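Local atomic coordinates of FOKI restriction endonuclease (PDB entry 2FOK), a protein that recognises a specific DNA sequence and cuts both strands a short way outside it, as a metal-dependent type IIS restriction endonuclease. Residues A162-E170 against G271-K279; L175-N183 against T193-L201. One frame throughout, in Å; residues are numbered along the deposited sequence.

Interaction 1: A162-E170 against G271-K279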
ATOM      1  N   ALA A 162       1.503 -14.081  -2.944  1.00 24.61           N
ATOM      2  CA  ALA A 162       0.750 -14.862  -3.926  1.00 22.72           C
ATOM      3  C   ALA A 162      -0.091 -15.864  -3.154  1.00 22.68           C
ATOM      4  O   ALA A 162      -1.266 -16.060  -3.440  1.00 20.97           O
ATOM      5  CB  ALA A 162       1.699 -15.591  -4.868  1.00 25.95           C
ATOM      6  N   ILE A 163       0.515 -16.499  -2.159  1.00 23.61           N
ATOM      7  CA  ILE A 163      -0.226 -17.456  -1.344  1.00 23.40           C
ATOM      8  C   ILE A 163      -1.369 -16.728  -0.641  1.00 22.12           C
ATOM      9  O   ILE A 163      -2.456 -17.271  -0.496  1.00 24.78           O
ATOM     10  CB  ILE A 163       0.685 -18.139  -0.299  1.00 21.64           C
ATOM     11  CG1 ILE A 163       1.720 -19.012  -1.016  1.00 17.85           C
ATOM     12  CG2 ILE A 163      -0.154 -18.996   0.657  1.00 21.45           C
ATOM     13  CD1 ILE A 163       1.142 -19.896  -2.111  1.00 17.54           C
ATOM     14  N   ARG A 164      -1.118 -15.492  -0.215  1.00 25.15           N
ATOM     15  CA  ARG A 164      -2.140 -14.689   0.452  1.00 25.42           C
ATOM     16  C   ARG A 164      -3.262 -14.338  -0.512  1.00 23.21           C
ATOM     17  O   ARG A 164      -4.427 -14.358  -0.136  1.00 26.45           O
ATOM     18  CB  ARG A 164      -1.554 -13.390   1.008  1.00 27.91           C
ATOM     19  CG  ARG A 164      -2.600 -12.498   1.652  1.00 25.24           C
ATOM     20  CD  ARG A 164      -3.424 -13.282   2.685  1.00 23.12           C
ATOM     21  NE  ARG A 164      -4.164 -12.403   3.590  1.00 20.54           N
ATOM     22  CZ  ARG A 164      -4.891 -12.826   4.625  1.00 20.72           C
ATOM     23  NH1 ARG A 164      -4.983 -14.118   4.896  1.00 12.12           N
ATOM     24  NH2 ARG A 164      -5.543 -11.953   5.382  1.00 14.87           N
ATOM     25  N   ILE A 165      -2.921 -13.995  -1.749  1.00 23.31           N
ATOM     26  CA  ILE A 165      -3.965 -13.674  -2.711  1.00 23.70           C
ATOM     27  C   ILE A 165      -4.831 -14.926  -2.929  1.00 24.50           C
ATOM     28  O   ILE A 165      -6.053 -14.825  -3.048  1.00 24.74           O
ATOM     29  CB  ILE A 165      -3.376 -13.191  -4.072  1.00 21.42           C
ATOM     30  CG1 ILE A 165      -2.671 -11.840  -3.895  1.00 23.41           C
ATOM     31  CG2 ILE A 165      -4.490 -13.035  -5.105  1.00 20.31           C
ATOM     32  CD1 ILE A 165      -3.611 -10.634  -3.803  1.00 20.64           C
ATOM     33  N   LEU A 166      -4.193 -16.100  -2.961  1.00 23.11           N
ATOM     34  CA  LEU A 166      -4.898 -17.371  -3.166  1.00 23.16           C
ATOM     35  C   LEU A 166      -5.811 -17.735  -2.001  1.00 22.03           C
ATOM     36  O   LEU A 166      -6.862 -18.340  -2.188  1.00 23.05           O
ATOM     37  CB  LEU A 166      -3.899 -18.506  -3.375  1.00 22.24           C
ATOM     38  CG  LEU A 166      -3.107 -18.543  -4.682  1.00 28.48           C
ATOM     39  CD1 LEU A 166      -2.444 -19.911  -4.788  1.00 31.24           C
ATOM     40  CD2 LEU A 166      -4.012 -18.277  -5.890  1.00 24.47           C
ATOM     41  N   THR A 167      -5.393 -17.375  -0.793  1.00 22.50           N
ATOM     42  CA  THR A 167      -6.183 -17.654   0.397  1.00 22.06           C
ATOM     43  C   THR A 167      -7.444 -16.805   0.409  1.00 21.34           C
ATOM     44  O   THR A 167      -8.496 -17.254   0.856  1.00 20.96           O
ATOM     45  CB  THR A 167      -5.374 -17.368   1.684  1.00 22.61           C
ATOM     46  OG1 THR A 167      -4.186 -18.174   1.692  1.00 20.69           O
ATOM     47  CG2 THR A 167      -6.201 -17.692   2.922  1.00 17.11           C
ATOM     48  N   LEU A 168      -7.334 -15.578  -0.096  1.00 23.84           N
ATOM     49  CA  LEU A 168      -8.462 -14.649  -0.137  1.00 22.25           C
ATOM     50  C   LEU A 168      -9.511 -14.991  -1.193  1.00 22.50           C
ATOM     51  O   LEU A 168     -10.606 -14.442  -1.178  1.00 21.66           O
ATOM     52  CB  LEU A 168      -7.957 -13.223  -0.377  1.00 22.88           C
ATOM     53  CG  LEU A 168      -7.081 -12.632   0.728  1.00 16.83           C
ATOM     54  CD1 LEU A 168      -6.465 -11.324   0.275  1.00 15.69           C
ATOM     55  CD2 LEU A 168      -7.930 -12.413   1.950  1.00 13.17           C
ATOM     56  N   LEU A 169      -9.174 -15.891  -2.108  1.00 22.31           N
ATOM     57  CA  LEU A 169     -10.102 -16.271  -3.168  1.00 24.62           C
ATOM     58  C   LEU A 169     -10.533 -17.736  -3.030  1.00 23.83           C
ATOM     59  O   LEU A 169     -11.333 -18.237  -3.820  1.00 22.43           O
ATOM     60  CB  LEU A 169      -9.435 -16.060  -4.534  1.00 19.96           C
ATOM     61  CG  LEU A 169      -9.050 -14.647  -4.980  1.00 15.90           C
ATOM     62  CD1 LEU A 169      -8.234 -14.718  -6.256  1.00 10.90           C
ATOM     63  CD2 LEU A 169     -10.298 -13.820  -5.226  1.00 16.62           C
ATOM     64  N   GLU A 170     -10.016 -18.403  -2.002  1.00 25.69           N
ATOM     65  CA  GLU A 170     -10.282 -19.817  -1.769  1.00 27.41           C
ATOM     66  C   GLU A 170     -11.741 -20.275  -1.759  1.00 30.30           C
ATOM     67  O   GLU A 170     -12.025 -21.422  -2.127  1.00 29.43           O
ATOM     68  CB  GLU A 170      -9.583 -20.273  -0.480  1.00 26.51           C
ATOM     69  CG  GLU A 170     -10.108 -19.658   0.797  1.00 29.84           C
ATOM     70  CD  GLU A 170      -9.337 -20.132   2.017  1.00 35.31           C
ATOM     71  OE1 GLU A 170      -8.312 -20.833   1.846  1.00 35.77           O
ATOM     72  OE2 GLU A 170      -9.752 -19.808   3.150  1.00 35.00           O
ATOM     73  N   GLY A 271      -5.424 -23.543  -9.035  1.00 28.20           N
ATOM     74  CA  GLY A 271      -5.072 -22.629  -7.966  1.00 29.12           C
ATOM     75  C   GLY A 271      -5.391 -23.162  -6.579  1.00 30.02           C
ATOM     76  O   GLY A 271      -4.688 -22.859  -5.614  1.00 29.91           O
ATOM     77  N   LEU A 272      -6.456 -23.949  -6.470  1.00 30.02           N
ATOM     78  CA  LEU A 272      -6.855 -24.522  -5.186  1.00 32.39           C
ATOM     79  C   LEU A 272      -5.934 -25.683  -4.794  1.00 31.90           C
ATOM     80  O   LEU A 272      -5.724 -25.953  -3.608  1.00 30.77           O
ATOM     81  CB  LEU A 272      -8.313 -24.998  -5.259  1.00 32.82           C
ATOM     82  CG  LEU A 272      -9.373 -23.906  -5.064  1.00 36.11           C
ATOM     83  CD1 LEU A 272     -10.631 -24.242  -5.844  1.00 37.58           C
ATOM     84  CD2 LEU A 272      -9.691 -23.765  -3.574  1.00 36.38           C
ATOM     85  N   LYS A 273      -5.397 -26.367  -5.803  1.00 31.79           N
ATOM     86  CA  LYS A 273      -4.480 -27.487  -5.591  1.00 33.07           C
ATOM     87  C   LYS A 273      -3.179 -26.941  -5.008  1.00 30.30           C
ATOM     88  O   LYS A 273      -2.585 -27.534  -4.109  1.00 30.36           O
ATOM     89  CB  LYS A 273      -4.160 -28.181  -6.919  1.00 35.56           C
ATOM     90  CG  LYS A 273      -5.241 -29.098  -7.454  1.00 40.98           C
ATOM     91  CD  LYS A 273      -4.788 -29.752  -8.757  1.00 40.47           C
ATOM     92  CE  LYS A 273      -5.963 -30.356  -9.518  1.00 36.09           C
ATOM     93  NZ  LYS A 273      -5.999 -29.865 -10.917  1.00 36.55           N
ATOM     94  N   VAL A 274      -2.748 -25.808  -5.549  1.00 27.74           N
ATOM     95  CA  VAL A 274      -1.524 -25.142  -5.125  1.00 25.88           C
ATOM     96  C   VAL A 274      -1.724 -24.631  -3.702  1.00 28.23           C
ATOM     97  O   VAL A 274      -0.830 -24.738  -2.871  1.00 30.32           O
ATOM     98  CB  VAL A 274      -1.195 -23.960  -6.095  1.00 22.35           C
ATOM     99  CG1 VAL A 274      -0.302 -22.937  -5.427  1.00 15.91           C
ATOM    100  CG2 VAL A 274      -0.540 -24.498  -7.366  1.00 19.48           C
ATOM    101  N   LEU A 275      -2.907 -24.096  -3.420  1.00 26.74           N
ATOM    102  CA  LEU A 275      -3.210 -23.574  -2.090  1.00 31.13           C
ATOM    103  C   LEU A 275      -3.356 -24.716  -1.096  1.00 31.90           C
ATOM    104  O   LEU A 275      -2.839 -24.653   0.021  1.00 31.77           O
ATOM    105  CB  LEU A 275      -4.510 -22.752  -2.118  1.00 30.17           C
ATOM    106  CG  LEU A 275      -4.772 -21.639  -1.091  1.00 26.84           C
ATOM    107  CD1 LEU A 275      -6.120 -21.877  -0.433  1.00 24.68           C
ATOM    108  CD2 LEU A 275      -3.690 -21.585  -0.048  1.00 25.62           C
ATOM    109  N   ARG A 276      -4.073 -25.755  -1.507  1.00 31.93           N
ATOM    110  CA  ARG A 276      -4.290 -26.915  -0.655  1.00 36.73           C
ATOM    111  C   ARG A 276      -2.947 -27.475  -0.175  1.00 34.69           C
ATOM    112  O   ARG A 276      -2.764 -27.740   1.014  1.00 34.47           O
ATOM    113  CB  ARG A 276      -5.071 -27.986  -1.430  1.00 40.27           C
ATOM    114  CG  ARG A 276      -6.161 -28.685  -0.631  1.00 44.08           C
ATOM    115  CD  ARG A 276      -7.555 -28.182  -1.003  1.00 47.09           C
ATOM    116  NE  ARG A 276      -7.700 -26.744  -0.793  1.00 53.31           N
ATOM    117  CZ  ARG A 276      -7.370 -26.113   0.331  1.00 57.91           C
ATOM    118  NH1 ARG A 276      -6.873 -26.793   1.358  1.00 61.28           N
ATOM    119  NH2 ARG A 276      -7.526 -24.798   0.430  1.00 56.57           N
ATOM    120  N   ARG A 277      -2.006 -27.642  -1.103  1.00 33.30           N
ATOM    121  CA  ARG A 277      -0.685 -28.157  -0.764  1.00 30.53           C
ATOM    122  C   ARG A 277       0.121 -27.157   0.077  1.00 29.72           C
ATOM    123  O   ARG A 277       0.948 -27.558   0.895  1.00 31.19           O
ATOM    124  CB  ARG A 277       0.092 -28.510  -2.045  1.00 30.96           C
ATOM    125  CG  ARG A 277       1.596 -28.186  -1.980  1.00 23.37           C
ATOM    126  CD  ARG A 277       2.414 -28.882  -3.062  1.00 15.32           C
ATOM    127  NE  ARG A 277       3.732 -29.259  -2.559  1.00 21.57           N
ATOM    128  CZ  ARG A 277       4.854 -29.226  -3.269  1.00 24.82           C
ATOM    129  NH1 ARG A 277       4.831 -28.831  -4.538  1.00 26.97           N
ATOM    130  NH2 ARG A 277       6.008 -29.567  -2.707  1.00 19.70           N
ATOM    131  N   ALA A 278      -0.117 -25.862  -0.127  1.00 30.14           N
ATOM    132  CA  ALA A 278       0.594 -24.815   0.617  1.00 28.44           C
ATOM    133  C   ALA A 278       0.087 -24.717   2.047  1.00 28.59           C
ATOM    134  O   ALA A 278       0.751 -24.158   2.936  1.00 25.81           O
ATOM    135  CB  ALA A 278       0.424 -23.464  -0.082  1.00 31.14           C
ATOM    136  N   LYS A 279      -1.102 -25.261   2.264  1.00 31.77           N
ATOM    137  CA  LYS A 279      -1.714 -25.233   3.584  1.00 35.55           C
ATOM    138  C   LYS A 279      -1.207 -26.387   4.432  1.00 36.58           C
ATOM    139  O   LYS A 279      -1.104 -26.274   5.659  1.00 38.67           O
ATOM    140  CB  LYS A 279      -3.236 -25.289   3.454  1.00 30.79           C
ATOM    141  CG  LYS A 279      -3.935 -24.050   3.995  1.00 32.91           C
ATOM    142  CD  LYS A 279      -4.586 -23.228   2.894  1.00 30.68           C
ATOM    143  CE  LYS A 279      -5.309 -22.023   3.475  1.00 33.05           C
ATOM    144  NZ  LYS A 279      -6.632 -22.374   4.080  1.00 29.77           N
TER
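Leu275 juts from helix 271-279 into helix 162-169, and Leu166, Thr167 and Glu170 meet different parts of it. Its CB stands 4.5 Å from Leu166 CB; CG, anti to the backbone N (chi1 -154°), closes to 4.0 Å from that CB. At the fork the methyls part: CD2 turns to Thr167 OG1 at 3.9 Å, with Ile163 CG2 a little farther off, while CD1 tucks under the Glu170 side chain, 3.3 Å from OE1. Thr167 OG1 is itself tied down, donating to Ile163 O from above the carbonyl plane, on the face opposite Thr167 N. Both helices belong to the second recognition subdomain, whose helices and three-stranded sheet are consistent with a winged-helix fold; here helices 160-169 and 269-279 cross; the segment axes come within 10.0 Å at -110°. Deeper in, Leu166 CD1 meets Val274 CG1 at 3.8 Å, the two side chains crossing at about a right angle, and Ile163 CD1 reaches Ala278 CB. Leu166 also packs on Leu234 of helix 222-236. At the partly exposed margin, Lys279, bent at chi2 and chi4, brings NZ to the syn lone pair of Glu170 OE1 in a 3.2 Å salt bridge. Replacing Glu170 by an alanine would probably leave Lys279 NZ without this carboxylate and Leu275 CD1 covered on this side by little more than the remaining CB. Leu272 CD2 rests 3.6 Å from Glu170 O.

Interaction 2: L175-N183 against T193-L201; sequences LTKFDLGKN and TSLPEGILL
Thr176 and Glu197 make the direct hydrogen bond between 175-183 and 193-201: Thr176 OG1 donates to Glu197 OE2 over a short 2.5 Å, meeting the carboxylate on its anti side and 21° out of its plane. Glu197 gets there by running fully extended, CG anti to the backbone N (chi1 180°). The same threonine is the N-cap of helix 177-181, its OG1 also accepting a weak bond from Asp179 N, so one hydroxyl joins a helix start to the acid of the other segment.

Charge and water come together beside it. Asp179 OD2 lies 3.6 Å from Glu197 OE2, the carboxylate planes 49° apart; such closeness could raise the proton affinity of one acid. One water donates to Asp179 OD1 and accepts from Glu197 N, and a second donates to Glu197 OE1 and, weakly, to Asp179 OD2.

In the winged-helix-like second recognition subdomain, strand 175-176 and helix 177-181 follow helix 160-169, and 193-201 leads into helix 197-205. Leu195, Pro196 and Ile199 of this later segment also touch helix 421-436 of the cleavage domain, which places the segment at the border between recognition and cleavage domains.

Apolar packing centres on the Phe178 ring. Its CZ is pressed against Leu200 CD2 at 3.2 Å, a tight fit in which the side chains cross at about a right angle. CE1 approaches Leu195 CD1 at 4.2 Å, CD1 lies 3.6 Å from Leu195 O, and CB lies against Glu197 CB.

One further polar approach involves Ser194, whose OG sits 3.2 Å from Phe178 O but is hydrogen-bonded to Asp224 of helix 222-236.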
ATOM      1  N   LEU A 175     -13.296 -11.067  -6.472  1.00 26.87           N
ATOM      2  CA  LEU A 175     -12.906  -9.784  -5.901  1.00 25.11           C
ATOM      3  C   LEU A 175     -12.040  -8.858  -6.753  1.00 30.49           C
ATOM      4  O   LEU A 175     -11.290  -9.302  -7.636  1.00 31.39           O
ATOM      5  CB  LEU A 175     -12.220 -10.030  -4.553  1.00 21.96           C
ATOM      6  CG  LEU A 175     -12.802 -11.144  -3.680  1.00 16.82           C
ATOM      7  CD1 LEU A 175     -11.886 -11.391  -2.486  1.00 23.91           C
ATOM      8  CD2 LEU A 175     -14.198 -10.746  -3.194  1.00 14.46           C
ATOM      9  N   THR A 176     -12.166  -7.559  -6.468  1.00 28.18           N
ATOM     10  CA  THR A 176     -11.406  -6.517  -7.147  1.00 24.78           C
ATOM     11  C   THR A 176     -10.100  -6.358  -6.383  1.00 27.18           C
ATOM     12  O   THR A 176      -9.962  -6.864  -5.263  1.00 30.00           O
ATOM     13  CB  THR A 176     -12.139  -5.149  -7.128  1.00 21.93           C
ATOM     14  OG1 THR A 176     -12.434  -4.775  -5.773  1.00 17.83           O
ATOM     15  CG2 THR A 176     -13.427  -5.220  -7.916  1.00 26.96           C
ATOM     16  N   LYS A 177      -9.157  -5.648  -6.996  1.00 23.09           N
ATOM     17  CA  LYS A 177      -7.847  -5.391  -6.414  1.00 19.05           C
ATOM     18  C   LYS A 177      -7.977  -4.667  -5.075  1.00 22.06           C
ATOM     19  O   LYS A 177      -7.102  -4.778  -4.206  1.00 19.50           O
ATOM     20  CB  LYS A 177      -7.037  -4.533  -7.373  1.00 21.43           C
ATOM     21  CG  LYS A 177      -7.742  -3.232  -7.759  1.00 17.39           C
ATOM     22  CD  LYS A 177      -6.820  -2.306  -8.535  1.00 24.22           C
ATOM     23  CE  LYS A 177      -7.491  -1.800  -9.815  1.00 23.21           C
ATOM     24  NZ  LYS A 177      -6.819  -0.593 -10.362  1.00 26.81           N
ATOM     25  N   PHE A 178      -9.073  -3.921  -4.919  1.00 22.18           N
ATOM     26  CA  PHE A 178      -9.340  -3.162  -3.692  1.00 21.35           C
ATOM     27  C   PHE A 178      -9.795  -4.058  -2.555  1.00 18.83           C
ATOM     28  O   PHE A 178      -9.404  -3.846  -1.401  1.00 16.77           O
ATOM     29  CB  PHE A 178     -10.423  -2.101  -3.923  1.00 16.85           C
ATOM     30  CG  PHE A 178     -10.204  -1.270  -5.144  1.00 21.70           C
ATOM     31  CD1 PHE A 178      -9.379  -0.151  -5.099  1.00 16.66           C
ATOM     32  CD2 PHE A 178     -10.825  -1.606  -6.345  1.00 18.07           C
ATOM     33  CE1 PHE A 178      -9.177   0.621  -6.233  1.00 21.42           C
ATOM     34  CE2 PHE A 178     -10.625  -0.836  -7.482  1.00 21.17           C
ATOM     35  CZ  PHE A 178      -9.801   0.279  -7.426  1.00 19.05           C
ATOM     36  N   ASP A 179     -10.640  -5.035  -2.881  1.00 18.55           N
ATOM     37  CA  ASP A 179     -11.162  -5.984  -1.889  1.00 17.98           C
ATOM     38  C   ASP A 179     -10.073  -6.929  -1.447  1.00 16.29           C
ATOM     39  O   ASP A 179     -10.158  -7.550  -0.391  1.00 19.47           O
ATOM     40  CB  ASP A 179     -12.288  -6.816  -2.477  1.00 20.79           C
ATOM     41  CG  ASP A 179     -13.641  -6.256  -2.159  1.00 25.84           C
ATOM     42  OD1 ASP A 179     -13.696  -5.320  -1.332  1.00 24.42           O
ATOM     43  OD2 ASP A 179     -14.636  -6.751  -2.742  1.00 25.91           O
ATOM     44  N   LEU A 180      -9.066  -7.066  -2.302  1.00 19.84           N
ATOM     45  CA  LEU A 180      -7.926  -7.921  -2.032  1.00 17.51           C
ATOM     46  C   LEU A 180      -6.871  -7.082  -1.342  1.00 14.91           C
ATOM     47  O   LEU A 180      -6.298  -7.493  -0.337  1.00 20.31           O
ATOM     48  CB  LEU A 180      -7.383  -8.489  -3.346  1.00 16.57           C
ATOM     49  CG  LEU A 180      -8.261  -9.600  -3.928  1.00 17.27           C
ATOM     50  CD1 LEU A 180      -7.946  -9.815  -5.409  1.00 15.03           C
ATOM     51  CD2 LEU A 180      -8.043 -10.876  -3.134  1.00 13.58           C
ATOM     52  N   GLY A 181      -6.647  -5.882  -1.867  1.00 15.98           N
ATOM     53  CA  GLY A 181      -5.645  -4.989  -1.307  1.00 16.20           C
ATOM     54  C   GLY A 181      -5.790  -4.647   0.160  1.00 16.16           C
ATOM     55  O   GLY A 181      -4.797  -4.469   0.856  1.00 18.78           O
ATOM     56  N   LYS A 182      -7.026  -4.552   0.636  1.00 20.27           N
ATOM     57  CA  LYS A 182      -7.293  -4.220   2.027  1.00 22.84           C
ATOM     58  C   LYS A 182      -6.829  -5.295   3.015  1.00 24.78           C
ATOM     59  O   LYS A 182      -6.695  -5.041   4.217  1.00 25.43           O
ATOM     60  CB  LYS A 182      -8.787  -3.960   2.206  1.00 24.63           C
ATOM     61  CG  LYS A 182      -9.671  -5.045   1.626  1.00 29.15           C
ATOM     62  CD  LYS A 182     -11.134  -4.742   1.879  1.00 26.34           C
ATOM     63  CE  LYS A 182     -11.975  -5.979   1.691  1.00 23.13           C
ATOM     64  NZ  LYS A 182     -12.715  -6.313   2.923  1.00 29.39           N
ATOM     65  N   ASN A 183      -6.583  -6.497   2.509  1.00 26.25           N
ATOM     66  CA  ASN A 183      -6.136  -7.600   3.348  1.00 25.07           C
ATOM     67  C   ASN A 183      -4.794  -8.141   2.846  1.00 24.23           C
ATOM     68  O   ASN A 183      -4.465  -9.313   3.039  1.00 21.67           O
ATOM     69  CB  ASN A 183      -7.198  -8.701   3.346  1.00 23.24           C
ATOM     70  CG  ASN A 183      -8.441  -8.311   4.129  1.00 21.05           C
ATOM     71  OD1 ASN A 183      -8.357  -7.909   5.289  1.00 23.20           O
ATOM     72  ND2 ASN A 183      -9.598  -8.430   3.499  1.00 21.79           N
ATOM     73  N   THR A 193      -1.474   0.807   1.330  1.00 20.72           N
ATOM     74  CA  THR A 193      -2.758   1.487   1.462  1.00 21.46           C
ATOM     75  C   THR A 193      -3.764   0.941   0.450  1.00 22.17           C
ATOM     76  O   THR A 193      -3.387   0.463  -0.615  1.00 23.78           O
ATOM     77  CB  THR A 193      -2.611   3.008   1.229  1.00 21.22           C
ATOM     78  OG1 THR A 193      -2.312   3.239  -0.147  1.00 18.51           O
ATOM     79  CG2 THR A 193      -1.495   3.590   2.080  1.00 14.20           C
ATOM     80  N   SER A 194      -5.047   1.016   0.783  1.00 22.67           N
ATOM     81  CA  SER A 194      -6.089   0.524  -0.114  1.00 22.82           C
ATOM     82  C   SER A 194      -7.263   1.495  -0.111  1.00 22.79           C
ATOM     83  O   SER A 194      -7.649   2.009   0.941  1.00 25.56           O
ATOM     84  CB  SER A 194      -6.565  -0.875   0.325  1.00 22.62           C
ATOM     85  OG  SER A 194      -7.488  -1.448  -0.601  1.00 16.30           O
ATOM     86  N   LEU A 195      -7.821   1.749  -1.288  1.00 20.47           N
ATOM     87  CA  LEU A 195      -8.952   2.657  -1.415  1.00 22.85           C
ATOM     88  C   LEU A 195     -10.272   1.924  -1.236  1.00 24.09           C
ATOM     89  O   LEU A 195     -10.525   0.918  -1.903  1.00 27.00           O
ATOM     90  CB  LEU A 195      -8.976   3.318  -2.797  1.00 18.33           C
ATOM     91  CG  LEU A 195      -7.706   3.892  -3.416  1.00 19.30           C
ATOM     92  CD1 LEU A 195      -8.019   4.358  -4.837  1.00 16.96           C
ATOM     93  CD2 LEU A 195      -7.198   5.041  -2.578  1.00 18.78           C
ATOM     94  N   PRO A 196     -11.123   2.401  -0.315  1.00 24.77           N
ATOM     95  CA  PRO A 196     -12.421   1.749  -0.104  1.00 23.02           C
ATOM     96  C   PRO A 196     -13.129   1.615  -1.458  1.00 23.72           C
ATOM     97  O   PRO A 196     -13.401   2.603  -2.121  1.00 23.12           O
ATOM     98  CB  PRO A 196     -13.149   2.704   0.837  1.00 23.95           C
ATOM     99  CG  PRO A 196     -12.048   3.418   1.569  1.00 23.24           C
ATOM    100  CD  PRO A 196     -10.909   3.537   0.602  1.00 23.96           C
ATOM    101  N   GLU A 197     -13.400   0.385  -1.867  1.00 27.02           N
ATOM    102  CA  GLU A 197     -14.047   0.115  -3.148  1.00 26.17           C
ATOM    103  C   GLU A 197     -15.331   0.918  -3.305  1.00 27.10           C
ATOM    104  O   GLU A 197     -15.490   1.671  -4.266  1.00 29.26           O
ATOM    105  CB  GLU A 197     -14.347  -1.381  -3.260  1.00 24.15           C
ATOM    106  CG  GLU A 197     -15.025  -1.771  -4.545  1.00 26.90           C
ATOM    107  CD  GLU A 197     -15.475  -3.206  -4.530  1.00 30.71           C
ATOM    108  OE1 GLU A 197     -16.515  -3.496  -3.891  1.00 29.84           O
ATOM    109  OE2 GLU A 197     -14.784  -4.045  -5.151  1.00 31.70           O
ATOM    110  N   GLY A 198     -16.255   0.747  -2.365  1.00 26.45           N
ATOM    111  CA  GLY A 198     -17.503   1.480  -2.424  1.00 26.65           C
ATOM    112  C   GLY A 198     -17.274   2.954  -2.707  1.00 26.34           C
ATOM    113  O   GLY A 198     -17.963   3.539  -3.533  1.00 26.25           O
ATOM    114  N   ILE A 199     -16.298   3.554  -2.028  1.00 27.90           N
ATOM    115  CA  ILE A 199     -15.994   4.967  -2.212  1.00 26.10           C
ATOM    116  C   ILE A 199     -15.390   5.250  -3.592  1.00 25.88           C
ATOM    117  O   ILE A 199     -15.630   6.306  -4.175  1.00 29.33           O
ATOM    118  CB  ILE A 199     -15.032   5.489  -1.104  1.00 26.69           C
ATOM    119  CG1 ILE A 199     -15.785   5.588   0.228  1.00 21.43           C
ATOM    120  CG2 ILE A 199     -14.482   6.868  -1.480  1.00 23.83           C
ATOM    121  CD1 ILE A 199     -14.930   6.004   1.394  1.00 17.61           C
ATOM    122  N   LEU A 200     -14.621   4.311  -4.125  1.00 23.75           N
ATOM    123  CA  LEU A 200     -14.030   4.525  -5.436  1.00 24.74           C
ATOM    124  C   LEU A 200     -15.053   4.373  -6.572  1.00 20.68           C
ATOM    125  O   LEU A 200     -14.968   5.062  -7.589  1.00 23.04           O
ATOM    126  CB  LEU A 200     -12.848   3.569  -5.665  1.00 27.00           C
ATOM    127  CG  LEU A 200     -12.278   3.718  -7.090  1.00 32.82           C
ATOM    128  CD1 LEU A 200     -10.898   4.362  -7.046  1.00 27.19           C
ATOM    129  CD2 LEU A 200     -12.242   2.361  -7.777  1.00 29.72           C
ATOM    130  N   LEU A 201     -16.010   3.471  -6.404  1.00 20.86           N
ATOM    131  CA  LEU A 201     -17.025   3.249  -7.426  1.00 25.93           C
ATOM    132  C   LEU A 201     -17.934   4.475  -7.558  1.00 28.67           C
ATOM    133  O   LEU A 201     -18.502   4.735  -8.624  1.00 27.71           O
ATOM    134  CB  LEU A 201     -17.858   2.013  -7.085  1.00 25.20           C
ATOM    135  CG  LEU A 201     -17.282   0.676  -7.558  1.00 24.48           C
ATOM    136  CD1 LEU A 201     -17.996  -0.473  -6.865  1.00 23.46           C
ATOM    137  CD2 LEU A 201     -17.432   0.570  -9.063  1.00 22.08           C
TER
HETATM  138  O   HOH W   1     -12.985  -2.495  -0.686  1.00 29.73           O
HETATM  139  O   HOH W   2     -17.938  -5.992  -3.351  1.00 38.68           O

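How the interactions relate
Interaction 2 is nested in the chain loop closed by interaction 1, and both fall within the second recognition subdomain, their centres about 20 Å apart. Helix 160-169 joins them: one side faces helix 269-279, while Leu168 and Arg164 turn to 175-183. Leu168 CB packs on Leu180 CD2 at 3.6 Å, its carbonyl O comes equally near Leu175 CD1, and Arg164 NE probably donates to Asn183 O at 3.2 Å. Helix 222-236 is shared as well, taking Leu166 from interaction 1 and Ser194 and Phe178 from interaction 2. Neither contact is built from cleavage-domain residues; 193-201 of interaction 2 touches helix 421-436 of that domain.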